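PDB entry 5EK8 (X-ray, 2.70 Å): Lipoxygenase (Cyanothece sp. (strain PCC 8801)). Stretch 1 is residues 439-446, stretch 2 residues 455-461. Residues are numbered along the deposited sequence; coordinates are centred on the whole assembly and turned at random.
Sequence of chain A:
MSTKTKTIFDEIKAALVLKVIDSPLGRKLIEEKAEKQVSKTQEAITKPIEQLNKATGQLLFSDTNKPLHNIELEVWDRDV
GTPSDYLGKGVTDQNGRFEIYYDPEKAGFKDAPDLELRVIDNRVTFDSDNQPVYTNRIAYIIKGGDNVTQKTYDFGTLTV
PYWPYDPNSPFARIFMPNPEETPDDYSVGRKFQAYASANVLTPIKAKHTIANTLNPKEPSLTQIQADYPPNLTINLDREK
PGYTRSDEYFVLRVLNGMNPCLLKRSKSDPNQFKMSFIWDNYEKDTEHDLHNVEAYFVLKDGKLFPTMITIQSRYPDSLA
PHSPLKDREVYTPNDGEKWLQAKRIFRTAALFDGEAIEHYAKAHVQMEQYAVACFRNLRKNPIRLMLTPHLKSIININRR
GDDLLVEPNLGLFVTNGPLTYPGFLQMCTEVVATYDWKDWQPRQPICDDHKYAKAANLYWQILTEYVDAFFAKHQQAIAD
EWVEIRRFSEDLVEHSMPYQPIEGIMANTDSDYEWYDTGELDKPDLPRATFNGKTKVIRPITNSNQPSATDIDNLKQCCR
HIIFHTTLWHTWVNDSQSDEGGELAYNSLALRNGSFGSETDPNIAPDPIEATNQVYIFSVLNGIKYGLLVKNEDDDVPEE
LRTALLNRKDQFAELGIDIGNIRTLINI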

# COMPACT_ATOMS: atom_id res chain seq x y z
N ASP A 439 -0.81 -2.10 -20.52
CA ASP A 439 0.47 -2.00 -21.22
C ASP A 439 1.63 -1.61 -20.30
O ASP A 439 2.70 -1.22 -20.77
CB ASP A 439 0.37 -1.00 -22.37
CG ASP A 439 -0.24 -1.61 -23.63
OD1 ASP A 439 -0.88 -2.68 -23.53
OD2 ASP A 439 -0.08 -1.01 -24.72
N TRP A 440 1.42 -1.74 -18.99
CA TRP A 440 2.45 -1.41 -18.02
C TRP A 440 3.49 -2.52 -17.94
O TRP A 440 3.15 -3.70 -17.84
CB TRP A 440 1.83 -1.16 -16.64
CG TRP A 440 2.76 -0.55 -15.64
CD1 TRP A 440 2.85 0.77 -15.29
CD2 TRP A 440 3.75 -1.23 -14.86
NE1 TRP A 440 3.82 0.95 -14.34
CE2 TRP A 440 4.39 -0.26 -14.06
CE3 TRP A 440 4.15 -2.57 -14.75
CZ2 TRP A 440 5.41 -0.59 -13.17
CZ3 TRP A 440 5.16 -2.89 -13.87
CH2 TRP A 440 5.78 -1.90 -13.09
N GLN A 441 4.76 -2.15 -17.99
CA GLN A 441 5.86 -3.10 -17.86
C GLN A 441 7.07 -2.42 -17.20
O GLN A 441 7.27 -1.22 -17.37
CB GLN A 441 6.25 -3.67 -19.23
CG GLN A 441 6.66 -2.62 -20.24
CD GLN A 441 6.99 -3.22 -21.59
OE1 GLN A 441 6.99 -4.44 -21.76
NE2 GLN A 441 7.27 -2.36 -22.57
N PRO A 442 7.86 -3.19 -16.43
CA PRO A 442 9.00 -2.63 -15.70
C PRO A 442 10.07 -2.05 -16.62
O PRO A 442 10.23 -2.51 -17.75
CB PRO A 442 9.55 -3.83 -14.92
CG PRO A 442 8.42 -4.79 -14.85
CD PRO A 442 7.67 -4.62 -16.13
N ARG A 443 10.79 -1.04 -16.12
CA ARG A 443 11.88 -0.41 -16.86
C ARG A 443 12.96 -1.42 -17.26
O ARG A 443 13.06 -2.49 -16.67
CB ARG A 443 12.51 0.70 -16.02
CG ARG A 443 13.23 0.19 -14.77
CD ARG A 443 13.39 1.28 -13.72
NE ARG A 443 12.10 1.71 -13.17
CZ ARG A 443 11.97 2.61 -12.20
NH1 ARG A 443 13.04 3.18 -11.66
NH2 ARG A 443 10.76 2.94 -11.76
N GLN A 444 13.75 -1.08 -18.27
CA GLN A 444 14.86 -1.93 -18.69
C GLN A 444 16.19 -1.43 -18.10
O GLN A 444 16.34 -0.24 -17.85
CB GLN A 444 14.94 -2.00 -20.21
CG GLN A 444 13.77 -2.73 -20.85
CD GLN A 444 13.62 -4.14 -20.32
OE1 GLN A 444 14.60 -4.83 -20.05
NE2 GLN A 444 12.37 -4.57 -20.14
N PRO A 445 17.14 -2.36 -17.88
CA PRO A 445 18.42 -2.02 -17.26
C PRO A 445 19.27 -1.07 -18.10
O PRO A 445 19.59 -1.40 -19.24
CB PRO A 445 19.12 -3.38 -17.12
CG PRO A 445 18.01 -4.38 -17.15
CD PRO A 445 17.01 -3.81 -18.10
N ILE A 446 19.61 0.08 -17.55
CA ILE A 446 20.54 0.99 -18.19
C ILE A 446 21.93 0.37 -18.30
O ILE A 446 22.59 0.48 -19.34
CB ILE A 446 20.67 2.32 -17.43
CG1 ILE A 446 19.29 2.94 -17.18
CG2 ILE A 446 21.57 3.29 -18.18
CD1 ILE A 446 19.36 4.32 -16.56
N ALA A 455 16.35 -7.10 -11.40
CA ALA A 455 15.48 -7.74 -10.42
C ALA A 455 14.01 -7.70 -10.84
O ALA A 455 13.32 -8.72 -10.87
CB ALA A 455 15.65 -7.07 -9.07
N ALA A 456 13.56 -6.50 -11.20
CA ALA A 456 12.17 -6.25 -11.58
C ALA A 456 11.76 -7.04 -12.81
O ALA A 456 10.68 -7.61 -12.84
CB ALA A 456 11.96 -4.76 -11.81
N ASN A 457 12.63 -7.09 -13.82
CA ASN A 457 12.31 -7.83 -15.03
C ASN A 457 12.26 -9.34 -14.80
O ASN A 457 11.38 -10.03 -15.32
CB ASN A 457 13.31 -7.50 -16.14
CG ASN A 457 12.86 -6.33 -16.99
OD1 ASN A 457 12.05 -6.48 -17.90
ND2 ASN A 457 13.40 -5.14 -16.70
N LEU A 458 13.21 -9.84 -14.00
CA LEU A 458 13.20 -11.25 -13.62
C LEU A 458 11.88 -11.61 -12.93
O LEU A 458 11.19 -12.58 -13.30
CB LEU A 458 14.37 -11.56 -12.69
CG LEU A 458 15.08 -12.91 -12.85
CD1 LEU A 458 16.17 -13.03 -11.80
CD2 LEU A 458 14.11 -14.09 -12.77
N TYR A 459 11.53 -10.81 -11.92
CA TYR A 459 10.29 -11.02 -11.19
C TYR A 459 9.08 -10.94 -12.11
O TYR A 459 8.13 -11.70 -11.96
CB TYR A 459 10.14 -10.01 -10.06
CG TYR A 459 9.03 -10.36 -9.10
CD1 TYR A 459 9.08 -11.55 -8.38
CD2 TYR A 459 7.94 -9.52 -8.91
CE1 TYR A 459 8.07 -11.90 -7.51
CE2 TYR A 459 6.92 -9.86 -8.04
CZ TYR A 459 7.00 -11.05 -7.33
OH TYR A 459 6.00 -11.41 -6.45
N TRP A 460 9.15 -10.02 -13.07
CA TRP A 460 8.06 -9.82 -14.01
C TRP A 460 7.85 -11.07 -14.85
O TRP A 460 6.72 -11.47 -15.10
CB TRP A 460 8.35 -8.61 -14.91
CG TRP A 460 7.21 -8.26 -15.81
CD1 TRP A 460 7.12 -8.48 -17.15
CD2 TRP A 460 5.98 -7.62 -15.43
NE1 TRP A 460 5.92 -8.01 -17.63
CE2 TRP A 460 5.20 -7.48 -16.60
CE3 TRP A 460 5.47 -7.15 -14.22
CZ2 TRP A 460 3.94 -6.89 -16.59
CZ3 TRP A 460 4.22 -6.56 -14.21
CH2 TRP A 460 3.46 -6.44 -15.38
N GLN A 461 8.95 -11.68 -15.30
CA GLN A 461 8.84 -12.90 -16.09
C GLN A 461 8.29 -14.04 -15.25
O GLN A 461 7.51 -14.87 -15.74
CB GLN A 461 10.20 -13.28 -16.69
CG GLN A 461 10.34 -12.90 -18.17
CD GLN A 461 9.95 -11.46 -18.45
OE1 GLN A 461 10.65 -10.52 -18.05
NE2 GLN A 461 8.83 -11.28 -19.15

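A segment without regular secondary structure, 439-446, lies against one side of part of a longer helix, 455-461, and the contact reads as two parts: an asparagine that bonds to one loop carbonyl and one loop carboxamide, and an apolar patch built on a proline and two tryptophans. Together they bury 334 Å², counting both sides.

The helix looks after its own backbone first. Y459 N donates to A455 O, W460 N to A456 O and Q461 N to N457 O, each at 2.9 Å, so these amides ask nothing of the loop. Both hydrogen bonds across the contact use the side chain of N457. Its CA-to-CB bond points sideways, but with chi1 at -90° and chi2 at -81° the amide reaches the loop and uses both of its ends. N457 ND2 donates to R443 O at 2.7 Å; the distance is short, yet the N-H...O angle of 129° makes the bond weak. The same nitrogen is also hydrogen-bonded to a residue just outside the two stretches. N457 OD1 accepts from Q444 NE2 at 3.0 Å, with an angle of 139°. Asparagine suits this position because one short side chain carries a donor for a loop carbonyl and an acceptor for a neighbouring side chain.

Q444 meets it by folding back. Its CA-to-CB bond points away from the helix, and successive m rotamers at chi1 and chi2 bring the carboxamide round to N457. R443 also points away, and its guanidinium nitrogens NE, NH1 and NH2 are all hydrogen-bonded elsewhere in the structure; toward the helix it offers its backbone carbonyl.

P442 is the apolar centre. It points toward the helix, and P442 CA lies 6.2 Å from N457 CA, a close approach. P442 CD sits over one face of the W460 indole, 3.6 Å from the centroid of the five-membered ring and 16° off its normal, a CH-pi contact. P442 CB packs on A456 CB at 4.0 Å, where the small methyl accompanies a close approach of the loop. Proline fits well here: its ring presents carbon to the indole, and its nitrogen has no hydrogen to satisfy.

W460, chi1 t, extends this surface to W440. W440 CZ3 and W460 CZ3 touch at 3.8 Å, their six-membered rings inclined at 58° in an oblique pair. Both tryptophans are buried, as is P442, while Q444 remains exposed, even as its carboxamide hydrogen-bonds to N457.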